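Local coordinates for epoxide hydrolase (Aspergillus niger, PDB 3G02), which probably hydrolyses epoxides to vicinal diols, here as an enantioselective variant obtained by directed evolution, at residues F55-E60 with L274-G279; S71-R76 with P291-L296; E79-S84 with E124-L129. The protein carries 9 engineered substitutions. All coordinates share one frame; numbering follows the deposited sequence.

Contact 1: F55-E60 with L274-G279; sequences FGITSE and LLAWIG
Ile57 and Ala276 are the nearest pair, their CA atoms 6.6 Å apart, where an irregular piece of chain passes a helix. Residues 55-58 are extended or turning and lead into helix 59-71, whose N-cap is Thr58 with its OG1 bonded to the backbone N of Trp61; 274-279 is regular helix, held by bonds such as that from Gly279 N to Leu275 O. No hydrogen bond crosses; the side chains that meet are apolar. Ile57 points at the helix: chi1 57° sets CG1 between its own N and carbonyl carbon, and chi2 136° turns CD1 onto the methyl of Ala276, with Ile57 CD1 3.6 Å from Ala276 CB. The same Ile57 CD1 also lies 4.0 Å from Ala276 CA. The CG2 methyl sits beside the helix backbone, Ile57 CG2 being 3.8 Å from Ala276 O and 4.5 Å from Gly279 C; with Ala276 and Gly279 about a turn apart, Ile57 lies close to the main chain. All three are buried; the second subunit covers Ile57 and Ala276, its Ser261 and Thr262 bonding to the Ile57 backbone and its Val266 packing on Ala276. The arrangement is plain hydrophobic packing of a helix lead-in on helix 271-284 at the dimer interface.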
# COMPACT_ATOMS: atom_id res chain seq x y z
N PHE A 55 -7.98 -10.52 4.64
CA PHE A 55 -7.86 -9.09 4.37
C PHE A 55 -6.65 -8.46 5.07
O PHE A 55 -6.52 -7.24 5.09
CB PHE A 55 -9.14 -8.36 4.77
CG PHE A 55 -10.37 -8.83 4.02
CD1 PHE A 55 -10.43 -8.74 2.63
CD2 PHE A 55 -11.47 -9.34 4.71
CE1 PHE A 55 -11.56 -9.17 1.94
CE2 PHE A 55 -12.61 -9.76 4.04
CZ PHE A 55 -12.66 -9.68 2.65
N GLY A 56 -5.78 -9.29 5.62
CA GLY A 56 -4.59 -8.82 6.32
C GLY A 56 -4.72 -9.03 7.81
O GLY A 56 -5.56 -9.82 8.26
N ILE A 57 -3.89 -8.33 8.58
CA ILE A 57 -3.80 -8.58 10.02
C ILE A 57 -5.12 -8.33 10.74
O ILE A 57 -5.85 -7.39 10.43
CB ILE A 57 -2.68 -7.75 10.69
CG1 ILE A 57 -2.90 -6.25 10.44
CG2 ILE A 57 -1.30 -8.19 10.18
CD1 ILE A 57 -2.69 -5.41 11.66
N THR A 58 -5.42 -9.18 11.72
CA THR A 58 -6.66 -9.04 12.47
C THR A 58 -6.51 -8.05 13.61
O THR A 58 -5.39 -7.78 14.07
CB THR A 58 -7.10 -10.40 13.07
OG1 THR A 58 -6.13 -10.84 14.02
CG2 THR A 58 -7.28 -11.45 11.97
N SER A 59 -7.64 -7.53 14.08
CA SER A 59 -7.65 -6.67 15.26
C SER A 59 -7.08 -7.40 16.47
O SER A 59 -6.29 -6.82 17.22
CB SER A 59 -9.07 -6.20 15.55
OG SER A 59 -9.45 -5.19 14.63
N GLU A 60 -7.47 -8.65 16.66
CA GLU A 60 -6.99 -9.45 17.79
C GLU A 60 -5.46 -9.56 17.79
O GLU A 60 -4.82 -9.33 18.81
CB GLU A 60 -7.60 -10.85 17.75
CG GLU A 60 -7.29 -11.69 18.98
CD GLU A 60 -7.87 -13.09 18.92
OE1 GLU A 60 -8.58 -13.43 17.94
OE2 GLU A 60 -7.61 -13.87 19.86
N LEU A 274 4.37 0.13 11.12
CA LEU A 274 5.40 -0.77 10.63
C LEU A 274 5.08 -2.24 10.96
O LEU A 274 5.21 -3.12 10.11
CB LEU A 274 6.76 -0.36 11.18
CG LEU A 274 7.97 -1.09 10.60
CD1 LEU A 274 8.24 -0.70 9.16
CD2 LEU A 274 9.18 -0.81 11.48
N LEU A 275 4.65 -2.48 12.20
CA LEU A 275 4.32 -3.84 12.64
C LEU A 275 3.19 -4.45 11.81
O LEU A 275 3.25 -5.62 11.44
CB LEU A 275 3.95 -3.86 14.13
CG LEU A 275 3.46 -5.18 14.74
CD1 LEU A 275 4.53 -6.26 14.72
CD2 LEU A 275 2.99 -4.95 16.17
N ALA A 276 2.16 -3.66 11.52
CA ALA A 276 1.03 -4.16 10.73
C ALA A 276 1.46 -4.53 9.31
O ALA A 276 1.14 -5.62 8.82
CB ALA A 276 -0.10 -3.14 10.70
N TRP A 277 2.20 -3.63 8.66
CA TRP A 277 2.60 -3.82 7.27
C TRP A 277 3.57 -4.99 7.11
O TRP A 277 3.39 -5.84 6.23
CB TRP A 277 3.25 -2.54 6.76
CG TRP A 277 3.57 -2.48 5.29
CD1 TRP A 277 4.75 -2.82 4.69
CD2 TRP A 277 2.72 -1.98 4.25
NE1 TRP A 277 4.69 -2.57 3.34
CE2 TRP A 277 3.46 -2.05 3.04
CE3 TRP A 277 1.42 -1.47 4.21
CZ2 TRP A 277 2.93 -1.65 1.81
CZ3 TRP A 277 0.88 -1.07 2.99
CH2 TRP A 277 1.64 -1.17 1.80
N ILE A 278 4.59 -5.03 7.96
CA ILE A 278 5.61 -6.07 7.89
C ILE A 278 5.13 -7.37 8.55
O ILE A 278 5.36 -8.47 8.03
CB ILE A 278 6.96 -5.58 8.48
CG1 ILE A 278 7.54 -4.50 7.56
CG2 ILE A 278 7.93 -6.75 8.66
CD1 ILE A 278 8.90 -3.97 7.97
N GLY A 279 4.46 -7.23 9.69
CA GLY A 279 3.93 -8.38 10.41
C GLY A 279 3.00 -9.23 9.56
O GLY A 279 3.01 -10.45 9.65

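Contact 2: S71-R76 with P291-L296; sequences SEFDWR and PSETIL
The link between helices 59-71 and 75-82 packs here on the start of helix 292-304, where Phe73 meets Glu293 and Leu296 with the CD1-CE1 side of its ring. Phe73 turns CG anti to its N (chi1 -176°), which directs the ring to the helix. Its CD1 comes within 3.8 Å of Leu296 CB, the two side chains running alongside in opposite senses. Glu293 arrives from another direction: bent at chi2 (72°), it brings OE1 to the ring edge near its plane, with Glu293 OE1 3.6 Å from Phe73 CD1, while OE2, farther out of the plane, is 3.7 Å from Phe73 CE1. The carboxylate and ring planes are 26° apart. Two waters then tie this carboxylate to the backbone of Asp74. One accepts from Asp74 N at 2.9 Å and donates to Glu293 OE1 at 2.7 Å; the other donates both to Asp74 O and to Glu293 OE2. Asp74 itself caps helix 75-82, Asp74 OD1 accepting from Arg76 N at 3.1 Å, from above the carboxylate plane. Beyond the two segments, Trp69 meets the Phe73 ring edge-to-face. Glu293 OE1 beside the C-H edge is a placement that would be weakly favourable, while the waters link both carboxylate oxygens to the Asp74 backbone.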
# COMPACT_ATOMS: atom_id res chain seq x y z
N SER A 71 4.66 -4.79 27.24
CA SER A 71 4.74 -5.42 28.57
C SER A 71 5.65 -6.65 28.67
O SER A 71 6.02 -7.06 29.77
CB SER A 71 3.33 -5.78 29.06
OG SER A 71 2.50 -4.64 29.12
N GLU A 72 6.01 -7.23 27.53
CA GLU A 72 6.85 -8.44 27.51
C GLU A 72 8.19 -8.27 26.79
O GLU A 72 9.20 -8.82 27.23
CB GLU A 72 6.07 -9.63 26.93
CG GLU A 72 4.89 -10.08 27.79
CD GLU A 72 4.01 -11.14 27.12
OE1 GLU A 72 2.86 -11.32 27.58
OE2 GLU A 72 4.46 -11.79 26.15
N PHE A 73 8.20 -7.51 25.70
CA PHE A 73 9.37 -7.42 24.84
C PHE A 73 10.57 -6.71 25.47
O PHE A 73 10.44 -5.62 26.04
CB PHE A 73 9.02 -6.76 23.50
CG PHE A 73 10.16 -6.72 22.52
CD1 PHE A 73 10.54 -7.86 21.83
CD2 PHE A 73 10.86 -5.54 22.30
CE1 PHE A 73 11.60 -7.83 20.92
CE2 PHE A 73 11.92 -5.50 21.39
CZ PHE A 73 12.29 -6.65 20.70
N ASP A 74 11.74 -7.33 25.34
CA ASP A 74 13.00 -6.73 25.77
C ASP A 74 14.02 -6.83 24.64
O ASP A 74 14.37 -7.92 24.20
CB ASP A 74 13.51 -7.41 27.05
CG ASP A 74 14.76 -6.73 27.64
OD1 ASP A 74 15.21 -5.68 27.13
OD2 ASP A 74 15.29 -7.28 28.63
N TRP A 75 14.47 -5.67 24.17
CA TRP A 75 15.45 -5.59 23.10
C TRP A 75 16.81 -6.20 23.47
O TRP A 75 17.48 -6.79 22.62
CB TRP A 75 15.63 -4.13 22.67
CG TRP A 75 16.72 -3.91 21.67
CD1 TRP A 75 17.97 -3.43 21.91
CD2 TRP A 75 16.66 -4.20 20.26
NE1 TRP A 75 18.69 -3.38 20.75
CE2 TRP A 75 17.92 -3.85 19.72
CE3 TRP A 75 15.67 -4.70 19.41
CZ2 TRP A 75 18.21 -3.99 18.36
CZ3 TRP A 75 15.96 -4.84 18.06
CH2 TRP A 75 17.22 -4.49 17.55
N ARG A 76 17.21 -6.04 24.73
CA ARG A 76 18.59 -6.38 25.13
C ARG A 76 19.04 -7.83 24.90
O ARG A 76 20.14 -8.04 24.38
CB ARG A 76 18.88 -5.93 26.57
CG ARG A 76 18.82 -4.42 26.80
CD ARG A 76 19.88 -3.67 25.99
NE ARG A 76 19.78 -2.23 26.22
CZ ARG A 76 20.13 -1.29 25.34
NH1 ARG A 76 20.59 -1.63 24.15
NH2 ARG A 76 20.00 -0.01 25.66
N PRO A 291 7.47 -17.61 16.15
CA PRO A 291 7.15 -17.06 17.46
C PRO A 291 6.87 -15.56 17.34
O PRO A 291 7.52 -14.86 16.57
CB PRO A 291 8.44 -17.29 18.26
CG PRO A 291 9.13 -18.41 17.56
CD PRO A 291 8.82 -18.21 16.11
N SER A 292 5.89 -15.08 18.10
CA SER A 292 5.57 -13.65 18.11
C SER A 292 6.80 -12.81 18.48
O SER A 292 6.99 -11.72 17.93
CB SER A 292 4.40 -13.38 19.04
OG SER A 292 3.22 -13.95 18.51
N GLU A 293 7.63 -13.33 19.38
CA GLU A 293 8.90 -12.69 19.75
C GLU A 293 9.80 -12.42 18.54
O GLU A 293 10.42 -11.36 18.44
CB GLU A 293 9.63 -13.55 20.80
CG GLU A 293 11.10 -13.20 21.06
CD GLU A 293 11.31 -11.90 21.84
OE1 GLU A 293 10.37 -11.42 22.51
OE2 GLU A 293 12.44 -11.37 21.78
N THR A 294 9.86 -13.37 17.61
CA THR A 294 10.66 -13.22 16.40
C THR A 294 10.15 -12.04 15.56
O THR A 294 10.95 -11.21 15.10
CB THR A 294 10.68 -14.51 15.56
OG1 THR A 294 11.22 -15.57 16.36
CG2 THR A 294 11.51 -14.34 14.29
N ILE A 295 8.84 -11.94 15.40
CA ILE A 295 8.25 -10.83 14.65
C ILE A 295 8.56 -9.49 15.31
O ILE A 295 8.96 -8.54 14.63
CB ILE A 295 6.72 -11.02 14.43
CG1 ILE A 295 6.47 -12.31 13.63
CG2 ILE A 295 6.12 -9.80 13.72
CD1 ILE A 295 5.01 -12.60 13.31
N LEU A 296 8.42 -9.41 16.64
CA LEU A 296 8.75 -8.18 17.35
C LEU A 296 10.23 -7.81 17.23
O LEU A 296 10.55 -6.63 17.09
CB LEU A 296 8.31 -8.25 18.82
CG LEU A 296 6.80 -8.28 19.07
CD1 LEU A 296 6.51 -8.36 20.57
CD2 LEU A 296 6.09 -7.07 18.46
O HOH W 1 11.51 -10.09 24.58
O HOH W 2 14.74 -10.23 23.14

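Contact 3: E79-S84 with E124-L129; sequences EARLNS and EFYPIL
Tyr126, Arg81 and Leu82 carry this contact, the tyrosine reaching from the start of helix 126-135 to the end of helix 75-82. Its hydroxyl, Tyr126 OH, donates to Leu82 O at 2.7 Å, in the carbonyl plane and on a lone pair, with a C=O...donor angle of 135°. The ring comes edge-on to the chain: both Arg81 O and Leu82 O lie in its plane, and Tyr126 CE2 is 3.4 Å from Arg81 O. These carbonyls lie at the last turn of the helix, and Arg81 O also accepts from Ser84 OG, a short 2.5 Å, and from Ser84 N at 3.1 Å. Leu82 points its CB away from the partner, yet Leu82 CD2 still comes to 4.4 Å from Tyr126 CE2. Arg81 approaches from the base of the tyrosine. A bend at chi3 (75°) brings its NH1 to 4.0 Å from Tyr126 CB, and the guanidinium plane stands nearly perpendicular to the phenol ring, at 86°. Arg81 NH2 has a further, weak and long ion pair with Glu297 of helix 292-304. Phe85, next after 79-84, packs on the Tyr126 ring, and Ser84 O accepts from Arg133 farther along helix 126-135. The contact thereby fastens the end of helix 75-82, just before strand 87-92, outermost in the sheet within this chain, to helix 126-135, whose Leu129 packs on strand 143-148 of the alpha/beta hydrolase sheet.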
# COMPACT_ATOMS: atom_id res chain seq x y z
N GLU A 79 19.57 -8.12 21.21
CA GLU A 79 20.80 -7.39 20.90
C GLU A 79 22.03 -8.22 21.26
O GLU A 79 23.00 -8.27 20.50
CB GLU A 79 20.82 -6.06 21.64
CG GLU A 79 21.97 -5.14 21.29
CD GLU A 79 21.87 -3.82 22.01
OE1 GLU A 79 22.06 -3.80 23.24
OE2 GLU A 79 21.57 -2.81 21.35
N ALA A 80 21.99 -8.88 22.42
CA ALA A 80 23.09 -9.76 22.83
C ALA A 80 23.29 -10.91 21.84
O ALA A 80 24.42 -11.29 21.54
CB ALA A 80 22.85 -10.29 24.23
N ARG A 81 22.18 -11.45 21.34
CA ARG A 81 22.24 -12.49 20.31
C ARG A 81 22.86 -11.96 19.01
O ARG A 81 23.68 -12.63 18.39
CB ARG A 81 20.85 -13.08 20.04
CG ARG A 81 20.86 -14.28 19.10
CD ARG A 81 19.56 -15.06 19.17
NE ARG A 81 18.45 -14.38 18.50
CZ ARG A 81 18.19 -14.46 17.20
NH1 ARG A 81 18.96 -15.19 16.40
NH2 ARG A 81 17.15 -13.81 16.69
N LEU A 82 22.47 -10.75 18.62
CA LEU A 82 23.09 -10.10 17.46
C LEU A 82 24.61 -10.04 17.61
O LEU A 82 25.36 -10.37 16.69
CB LEU A 82 22.52 -8.69 17.25
CG LEU A 82 21.03 -8.56 16.89
CD1 LEU A 82 20.68 -7.12 16.59
CD2 LEU A 82 20.70 -9.43 15.70
N ASN A 83 25.04 -9.64 18.80
CA ASN A 83 26.46 -9.44 19.10
C ASN A 83 27.23 -10.73 19.41
O ASN A 83 28.43 -10.68 19.68
CB ASN A 83 26.61 -8.43 20.24
CG ASN A 83 26.19 -7.03 19.83
OD1 ASN A 83 26.33 -6.64 18.67
ND2 ASN A 83 25.68 -6.26 20.78
N SER A 84 26.54 -11.87 19.33
CA SER A 84 27.16 -13.17 19.58
C SER A 84 27.98 -13.68 18.39
O SER A 84 28.75 -14.64 18.54
CB SER A 84 26.11 -14.21 20.00
OG SER A 84 25.24 -14.54 18.93
N GLU A 124 18.46 -13.08 9.51
CA GLU A 124 17.82 -14.29 8.99
C GLU A 124 18.78 -15.46 8.84
O GLU A 124 18.35 -16.62 8.84
CB GLU A 124 17.16 -14.00 7.65
CG GLU A 124 15.97 -13.10 7.75
CD GLU A 124 15.31 -12.88 6.42
OE1 GLU A 124 16.03 -12.67 5.42
OE2 GLU A 124 14.07 -12.92 6.36
N PHE A 125 20.07 -15.17 8.69
CA PHE A 125 21.06 -16.22 8.51
C PHE A 125 21.73 -16.68 9.80
O PHE A 125 22.57 -17.57 9.77
CB PHE A 125 22.11 -15.79 7.47
CG PHE A 125 21.56 -15.73 6.07
CD1 PHE A 125 21.38 -16.90 5.34
CD2 PHE A 125 21.20 -14.51 5.49
CE1 PHE A 125 20.86 -16.86 4.05
CE2 PHE A 125 20.68 -14.46 4.20
CZ PHE A 125 20.51 -15.64 3.48
N TYR A 126 21.35 -16.08 10.92
CA TYR A 126 21.93 -16.44 12.22
C TYR A 126 21.73 -17.92 12.60
O TYR A 126 22.68 -18.56 13.03
CB TYR A 126 21.49 -15.49 13.33
CG TYR A 126 22.44 -14.32 13.54
CD1 TYR A 126 23.06 -13.69 12.46
CD2 TYR A 126 22.70 -13.83 14.82
CE1 TYR A 126 23.92 -12.61 12.65
CE2 TYR A 126 23.56 -12.76 15.02
CZ TYR A 126 24.17 -12.16 13.93
OH TYR A 126 25.02 -11.10 14.13
N PRO A 127 20.50 -18.47 12.44
CA PRO A 127 20.38 -19.91 12.68
C PRO A 127 21.37 -20.77 11.88
O PRO A 127 21.94 -21.72 12.44
CB PRO A 127 18.93 -20.20 12.27
CG PRO A 127 18.22 -18.93 12.62
CD PRO A 127 19.19 -17.87 12.14
N ILE A 128 21.60 -20.43 10.62
CA ILE A 128 22.57 -21.16 9.80
C ILE A 128 24.01 -20.94 10.28
O ILE A 128 24.79 -21.89 10.38
CB ILE A 128 22.41 -20.84 8.29
CG1 ILE A 128 21.15 -21.54 7.75
CG2 ILE A 128 23.66 -21.25 7.49
CD1 ILE A 128 20.79 -21.19 6.32
N LEU A 129 24.36 -19.70 10.60
CA LEU A 129 25.68 -19.42 11.18
C LEU A 129 25.91 -20.21 12.46
O LEU A 129 27.01 -20.74 12.68
CB LEU A 129 25.87 -17.91 11.43
CG LEU A 129 25.89 -16.99 10.20
CD1 LEU A 129 26.22 -15.57 10.64
CD2 LEU A 129 26.87 -17.47 9.14

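Contacts 1 and 2 join two consecutive N-terminal helices, 59-71 and 75-82, or the chain leading into them, to two consecutive later ones, 271-284 and 292-304. Their centres are 16 Å apart and they meet directly: Leu275 CD1 lies 4.0 Å from Ile295 CG2, and Gly279 CA 4.2 Å from the same Ile295 CG2. Contact 3 continues from contact 2 along helix 75-82, their centres 15 Å apart, and joins that helix to helix 126-135, which packs on the alpha/beta hydrolase sheet. Contacts 1 and 3 do not touch, their nearest atoms being about 9 Å apart. All three lie away from the predicted catalytic residues Asp193, Tyr315 and His375; the second subunit reaches contact 1 alone.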